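Long-range contacts in glutathione S-transferase (Sphingobium chungbukense, PDB 6M1T), which binds glutathione and probably conjugates it to electrophilic compounds for detoxification: residues 10-14 / 66-70; 97-101 / 145-149; 109-113 / 164-170. All coordinates share one frame; numbering follows the deposited sequence. Where two conformers were deposited one is given.

Interaction 1: 10-14 / 66-70; sequences CSLAP and NPAIL. With GSH (glutathione), chain C.
Pro14, near the start of helix 12-21, lies beside Leu70 of helix 66-75, with the two CA atoms 5.7 Å apart, while Cys10 in the preceding turn lies near Asn66 at the head of the second helix. One hydrogen bond spans the segments: Asn66 ND2 donates to Cys10 O at 3.1 Å. The amide comes from above the carbonyl plane, with an N-H...O angle of 154°. Ala13 N takes the opposite face of the same oxygen, so two donors grip Cys10 O, one from its own turn and one from the other helix. A chi1 of -108°, off the staggered values, carries the Asn66 amide to this place. Its OD1 rests against the proline ring, 3.1 Å from Pro14 CD, and this buried oxygen has no polar partner in the model.

Further along, the contact is apolar. Ile69 CG2, anti to its own backbone N, reaches Pro14 CB at 3.6 Å, and Leu70 CD2 lies against both Pro14 and Ala13, approaching Ala13 CB to 4.2 Å. Tyr157 of helix 153-162 packs on both Asn66 and Leu70.

Glutathione binds beside the polar half of this thioredoxin-fold contact. Asn66 N donates to O12 of its gamma-glutamyl carboxylate at 3.0 Å and more weakly to O11; glutathione is also held by Lys51 of the same chain and by Glu104 of the second subunit. The Cys10 SG and glutathione SG2 atoms lie 3.1 Å apart, too far for a disulfide bond. Asn66 thus serves both the gamma-glutamyl carboxylate and the Cys10 turn: its backbone holds the carboxylate at a helix N-terminus, whose dipole would probably help to stabilise the negative charge, while its side chain probably helps to steady the turn that carries Cys10.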
# COMPACT_ATOMS: atom_id res chain seq x y z
N CYS A 10 5.35 13.06 -1.52
CA CYS A 10 4.07 12.37 -1.82
C CYS A 10 2.92 13.04 -1.05
O CYS A 10 1.72 12.83 -1.44
CB CYS A 10 4.17 10.88 -1.55
SG CYS A 10 4.58 10.65 0.19
N SER A 11 3.23 13.89 -0.05
CA SER A 11 2.23 14.76 0.65
C SER A 11 1.51 15.75 -0.29
O SER A 11 0.38 16.23 0.09
CB SER A 11 2.85 15.49 1.83
OG SER A 11 4.06 16.12 1.49
N LEU A 12 2.10 16.07 -1.44
CA LEU A 12 1.38 16.91 -2.45
C LEU A 12 0.03 16.28 -2.80
O LEU A 12 -0.90 17.00 -3.09
CB LEU A 12 2.30 17.12 -3.65
CG LEU A 12 1.76 17.96 -4.81
CD1 LEU A 12 1.40 19.38 -4.39
CD2 LEU A 12 2.80 17.99 -5.91
N ALA A 13 -0.10 14.94 -2.76
CA ALA A 13 -1.33 14.27 -3.21
C ALA A 13 -2.52 14.67 -2.33
O ALA A 13 -3.50 15.24 -2.85
CB ALA A 13 -1.15 12.77 -3.30
N PRO A 14 -2.46 14.48 -1.00
CA PRO A 14 -3.54 14.94 -0.14
C PRO A 14 -3.68 16.48 -0.16
O PRO A 14 -4.81 16.96 0.03
CB PRO A 14 -3.24 14.34 1.25
CG PRO A 14 -1.80 13.96 1.17
CD PRO A 14 -1.49 13.63 -0.29
N ASN A 66 -0.85 7.56 2.74
CA ASN A 66 -1.56 8.22 1.62
C ASN A 66 -2.87 7.52 1.32
O ASN A 66 -3.91 8.18 1.21
CB ASN A 66 -0.64 8.37 0.41
CG ASN A 66 -0.25 9.81 0.22
OD1 ASN A 66 -1.05 10.70 0.51
ND2 ASN A 66 0.96 10.06 -0.19
N PRO A 67 -2.88 6.18 1.13
CA PRO A 67 -4.13 5.50 0.78
C PRO A 67 -5.29 5.77 1.76
O PRO A 67 -6.45 6.03 1.30
CB PRO A 67 -3.69 4.03 0.76
CG PRO A 67 -2.25 4.08 0.33
CD PRO A 67 -1.70 5.29 1.07
N ALA A 68 -5.02 5.76 3.07
CA ALA A 68 -6.04 6.06 4.10
C ALA A 68 -6.41 7.55 4.09
O ALA A 68 -7.59 7.88 4.18
CB ALA A 68 -5.53 5.62 5.45
N ILE A 69 -5.42 8.43 4.00
CA ILE A 69 -5.61 9.90 4.05
C ILE A 69 -6.46 10.31 2.86
O ILE A 69 -7.39 11.05 3.06
CB ILE A 69 -4.26 10.64 4.11
CG1 ILE A 69 -3.61 10.37 5.47
CG2 ILE A 69 -4.44 12.13 3.86
CD1 ILE A 69 -2.18 10.79 5.61
N LEU A 70 -6.09 9.83 1.69
CA LEU A 70 -6.73 10.22 0.42
C LEU A 70 -8.19 9.76 0.43
O LEU A 70 -9.08 10.56 0.08
CB LEU A 70 -5.93 9.63 -0.74
CG LEU A 70 -4.61 10.36 -1.06
CD1 LEU A 70 -3.81 9.55 -2.06
CD2 LEU A 70 -4.87 11.77 -1.57
N1 GSH C . 3.83 4.55 3.01
CA1 GSH C . 3.80 6.00 3.29
C1 GSH C . 2.55 6.63 2.67
O11 GSH C . 2.06 6.03 1.71
O12 GSH C . 2.13 7.72 3.20
CB1 GSH C . 5.08 6.60 2.71
CG1 GSH C . 5.39 8.00 3.18
CD1 GSH C . 6.78 8.41 2.70
OE1 GSH C . 7.65 7.60 2.39
N2 GSH C . 7.01 9.72 2.71
CA2 GSH C . 8.28 10.35 2.38
C2 GSH C . 9.02 10.81 3.62
O2 GSH C . 8.43 11.45 4.49
CB2 GSH C . 8.08 11.52 1.41
SG2 GSH C . 7.64 11.01 -0.28
N3 GSH C . 10.27 10.42 3.73
CA3 GSH C . 11.12 10.80 4.83
C3 GSH C . 11.76 9.60 5.54
O31 GSH C . 11.34 8.47 5.25
O32 GSH C . 12.64 9.85 6.38

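Interaction 2: 97-101 / 145-149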
# COMPACT_ATOMS: atom_id res chain seq x y z
N ARG A 97 -5.63 0.43 -6.77
CA ARG A 97 -4.72 1.38 -7.44
C ARG A 97 -3.92 2.14 -6.36
O ARG A 97 -2.73 2.38 -6.60
CB ARG A 97 -5.47 2.27 -8.43
CG ARG A 97 -5.87 1.61 -9.76
CD ARG A 97 -4.82 0.77 -10.48
NE ARG A 97 -4.72 -0.57 -9.89
CZ ARG A 97 -3.70 -1.43 -9.99
NH1 ARG A 97 -3.79 -2.57 -9.35
NH2 ARG A 97 -2.61 -1.19 -10.71
N LEU A 98 -4.54 2.56 -5.25
CA LEU A 98 -3.78 3.33 -4.22
C LEU A 98 -2.70 2.42 -3.61
O LEU A 98 -1.58 2.96 -3.35
CB LEU A 98 -4.73 3.89 -3.16
CG LEU A 98 -5.80 4.88 -3.68
CD1 LEU A 98 -6.71 5.27 -2.55
CD2 LEU A 98 -5.14 6.10 -4.34
N SER A 99 -2.99 1.14 -3.38
CA SER A 99 -2.03 0.16 -2.78
C SER A 99 -0.89 -0.06 -3.78
O SER A 99 0.29 -0.08 -3.37
CB SER A 99 -2.67 -1.16 -2.26
OG SER A 99 -1.46 -1.93 -2.19
N PHE A 100 -1.18 -0.16 -5.09
CA PHE A 100 -0.12 -0.33 -6.10
C PHE A 100 0.80 0.91 -6.12
O PHE A 100 2.05 0.77 -6.20
CB PHE A 100 -0.72 -0.55 -7.49
CG PHE A 100 0.33 -0.50 -8.55
CD1 PHE A 100 1.07 -1.63 -8.87
CD2 PHE A 100 0.53 0.66 -9.26
CE1 PHE A 100 2.04 -1.58 -9.87
CE2 PHE A 100 1.51 0.72 -10.24
CZ PHE A 100 2.25 -0.40 -10.57
N LEU A 101 0.22 2.11 -6.08
CA LEU A 101 1.03 3.34 -6.14
C LEU A 101 1.95 3.44 -4.90
O LEU A 101 3.11 3.76 -5.09
CB LEU A 101 0.08 4.53 -6.25
CG LEU A 101 -0.65 4.62 -7.59
CD1 LEU A 101 -1.65 5.77 -7.57
CD2 LEU A 101 0.33 4.80 -8.70
N HIS A 145 -8.93 8.27 -17.16
CA HIS A 145 -8.73 8.21 -15.69
C HIS A 145 -8.10 6.87 -15.28
O HIS A 145 -8.43 5.81 -15.87
CB HIS A 145 -10.08 8.42 -14.99
CG HIS A 145 -10.88 9.54 -15.56
ND1 HIS A 145 -10.63 10.87 -15.25
CD2 HIS A 145 -11.94 9.55 -16.40
CE1 HIS A 145 -11.50 11.64 -15.87
NE2 HIS A 145 -12.31 10.85 -16.58
N TYR A 146 -7.26 6.91 -14.25
CA TYR A 146 -6.48 5.74 -13.77
C TYR A 146 -7.41 4.71 -13.10
O TYR A 146 -7.14 3.53 -13.25
CB TYR A 146 -5.34 6.25 -12.88
CG TYR A 146 -4.37 5.19 -12.43
CD1 TYR A 146 -3.78 4.33 -13.35
CD2 TYR A 146 -4.02 5.08 -11.10
CE1 TYR A 146 -2.93 3.31 -12.94
CE2 TYR A 146 -3.14 4.10 -10.68
CZ TYR A 146 -2.59 3.22 -11.59
OH TYR A 146 -1.71 2.28 -11.14
N ALA A 147 -8.45 5.14 -12.38
CA ALA A 147 -9.43 4.27 -11.67
C ALA A 147 -10.88 4.66 -12.00
O ALA A 147 -11.31 5.83 -11.72
CB ALA A 147 -9.19 4.33 -10.17
N GLY A 148 -11.65 3.72 -12.56
CA GLY A 148 -13.09 3.88 -12.83
C GLY A 148 -13.36 4.99 -13.84
O GLY A 148 -12.52 5.23 -14.75
N SER A 149 -14.48 5.69 -13.65
CA SER A 149 -15.14 6.53 -14.68
C SER A 149 -14.64 7.98 -14.64
O SER A 149 -14.68 8.64 -15.69
CB SER A 149 -16.63 6.45 -14.52
OG SER A 149 -17.27 6.60 -15.77
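Arg97 and Tyr146 meet in the all-helical domain of the glutathione S-transferase fold, where the loop between helices 119-139 and 153-162 reaches across to helix 89-108. Their main interaction is CH-pi. The aliphatic part of Arg97 crosses the phenol at about a right angle, with CG over the ring face, 4.2 Å from the Tyr146 centroid and 26° off the normal. A bend at chi2 (-46°) brings Arg97 CD to 3.5 Å from Tyr146 CZ.

Apolar packing adds to this. Leu101 CD1 touches Tyr146 CE2 at 3.8 Å, and Ala147 CB meets Arg97 CG. Leu158 of helix 153-162 and Leu136 of helix 119-139 also pack on the tyrosine, whose backbone N is hydrogen-bonded to Asp155.

There is no hydrogen bond between the segments, and the buried Tyr146 OH has no polar partner in the model. Replacing Tyr146 by an alanine would probably leave a gap between the loop and helix 89-108, with the Arg97 methylenes and Leu101 deprived of their aromatic neighbour. The phenol ends against Phe100, its OH 3.3 Å from Phe100 CD2.

Interaction 3: 109-113 / 164-170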
# COMPACT_ATOMS: atom_id res chain seq x y z
N PHE A 109 11.26 4.15 -6.58
CA PHE A 109 12.04 5.42 -6.66
C PHE A 109 13.08 5.54 -5.54
O PHE A 109 14.02 6.39 -5.63
CB PHE A 109 11.14 6.63 -6.57
CG PHE A 109 10.36 6.94 -7.81
CD1 PHE A 109 10.90 7.74 -8.81
CD2 PHE A 109 9.07 6.47 -7.97
CE1 PHE A 109 10.16 8.01 -9.95
CE2 PHE A 109 8.33 6.74 -9.12
CZ PHE A 109 8.90 7.51 -10.11
N VAL A 110 12.94 4.77 -4.46
CA VAL A 110 13.65 5.11 -3.18
C VAL A 110 15.17 5.12 -3.37
O VAL A 110 15.80 6.09 -2.94
CB VAL A 110 13.15 4.23 -2.03
CG1 VAL A 110 14.04 4.33 -0.80
CG2 VAL A 110 11.71 4.60 -1.70
N PRO A 111 15.83 4.11 -4.00
CA PRO A 111 17.27 4.18 -4.27
C PRO A 111 17.69 5.39 -5.12
O PRO A 111 18.74 5.96 -4.87
CB PRO A 111 17.58 2.91 -5.08
CG PRO A 111 16.41 1.97 -4.76
CD PRO A 111 15.23 2.88 -4.52
N LEU A 112 16.85 5.79 -6.08
CA LEU A 112 17.14 6.96 -6.96
C LEU A 112 17.17 8.25 -6.13
O LEU A 112 17.85 9.18 -6.60
CB LEU A 112 16.10 7.08 -8.06
CG LEU A 112 16.08 5.98 -9.11
CD1 LEU A 112 14.94 6.22 -10.10
CD2 LEU A 112 17.39 5.90 -9.86
N PHE A 113 16.44 8.34 -5.00
CA PHE A 113 16.38 9.55 -4.13
C PHE A 113 17.24 9.37 -2.87
O PHE A 113 17.14 10.20 -1.94
CB PHE A 113 14.93 9.90 -3.75
CG PHE A 113 14.14 10.58 -4.84
CD1 PHE A 113 14.31 11.93 -5.10
CD2 PHE A 113 13.26 9.86 -5.63
CE1 PHE A 113 13.57 12.56 -6.09
CE2 PHE A 113 12.51 10.49 -6.62
CZ PHE A 113 12.67 11.84 -6.85
N TRP A 164 8.17 12.91 -10.44
CA TRP A 164 9.48 12.51 -9.86
C TRP A 164 10.53 12.08 -10.88
O TRP A 164 11.69 12.43 -10.71
CB TRP A 164 9.29 11.41 -8.82
CG TRP A 164 8.55 11.89 -7.62
CD1 TRP A 164 8.23 13.16 -7.26
CD2 TRP A 164 8.04 11.03 -6.59
NE1 TRP A 164 7.56 13.16 -6.05
CE2 TRP A 164 7.40 11.85 -5.65
CE3 TRP A 164 8.04 9.66 -6.44
CZ2 TRP A 164 6.78 11.33 -4.52
CZ3 TRP A 164 7.39 9.12 -5.35
CH2 TRP A 164 6.78 9.95 -4.40
N PRO A 165 10.21 11.30 -11.92
CA PRO A 165 11.24 10.82 -12.85
C PRO A 165 12.13 11.95 -13.40
O PRO A 165 13.33 11.74 -13.53
CB PRO A 165 10.42 10.16 -13.96
CG PRO A 165 9.16 9.73 -13.29
CD PRO A 165 8.88 10.78 -12.24
N ALA A 166 11.56 13.14 -13.63
CA ALA A 166 12.33 14.25 -14.27
C ALA A 166 13.46 14.68 -13.34
O ALA A 166 14.45 15.21 -13.83
CB ALA A 166 11.45 15.41 -14.66
N HIS A 167 13.36 14.41 -12.03
CA HIS A 167 14.38 14.81 -11.03
C HIS A 167 15.41 13.72 -10.81
O HIS A 167 16.35 14.00 -10.09
CB HIS A 167 13.73 15.18 -9.70
CG HIS A 167 12.83 16.34 -9.85
ND1 HIS A 167 13.26 17.61 -9.59
CD2 HIS A 167 11.54 16.42 -10.23
CE1 HIS A 167 12.28 18.45 -9.82
NE2 HIS A 167 11.22 17.74 -10.23
N VAL A 168 15.23 12.53 -11.38
CA VAL A 168 16.20 11.41 -11.21
C VAL A 168 16.58 10.87 -12.59
O VAL A 168 16.75 9.67 -12.72
CB VAL A 168 15.66 10.32 -10.27
CG1 VAL A 168 15.56 10.85 -8.86
CG2 VAL A 168 14.32 9.77 -10.76
N GLY A 169 16.67 11.76 -13.58
CA GLY A 169 17.38 11.51 -14.85
C GLY A 169 16.60 10.66 -15.82
O GLY A 169 17.23 10.02 -16.64
N ILE A 170 15.27 10.67 -15.77
CA ILE A 170 14.40 9.84 -16.64
C ILE A 170 13.63 10.78 -17.56
O ILE A 170 12.96 11.69 -17.05
CB ILE A 170 13.47 8.95 -15.78
CG1 ILE A 170 14.27 7.89 -15.02
CG2 ILE A 170 12.35 8.33 -16.60
CD1 ILE A 170 13.43 7.01 -14.09
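Pro165 O is gripped by two backbone donors, Val168 N at 3.0 Å and Ile170 N at 3.2 Å, which arrive from opposite faces of its carbonyl plane. These bonds curl the loop after helix 153-162 and bring Pro165, Val168 and Ile170 against the 109-113 turn, beside an aromatic cluster of Phe109, Phe113 and Trp164 in the helical domain of the transferase.

Trp164 takes part in two T-shaped stacks. Its six-membered ring turns an edge to the face of Phe109, the planes at 87°, with Trp164 CE3 3.7 Å from Phe109 CD2. In the other, Phe113 points its own edge at the face of the indole five-membered ring, the planes at 74°. The indole is thus an edge to one phenyl and a face to the other. Its NE1 is hydrogen-bonded to Gly8 O, and His106 of the glutathione site meets it edge-to-face.

Aliphatic contacts complete the interface. Pro165 CD lies 3.8 Å from Phe109 CE1, and Leu112 CD1 packs on Val168 CG2 at 3.7 Å. The two Val168 methyls divide their work: CG2 goes to the leucine and the edge of Phe109, whereas CG1, anti to the valine carbonyl carbon, sits over the centre of the Phe113 ring, 3.7 Å from its centroid and only 13° off the normal.

How the interactions relate
Interaction 1 is fully buried near the middle of the chain, whereas interactions 2 and 3 are partly buried and lie farther out in the helical domain. Interaction 1 lies at the glutathione site and alone has a hydrogen bond between its segments; interaction 2 sets a loop against helix 89-108 and interaction 3 joins two loops, both through aromatic and aliphatic contacts. Pro67 CG touches Leu98 O at 3.9 Å, linking interactions 1 and 2 through successive helices that both meet the second subunit. Interaction 3 reaches the glutathione site, with Trp164 CZ2 3.7 Å from Cys10 N. Interactions 2 and 3 do not touch, although helix 89-108 carries 97-101 and leads on to 109-113, and helix 153-162 joins 145-149 to 164-170.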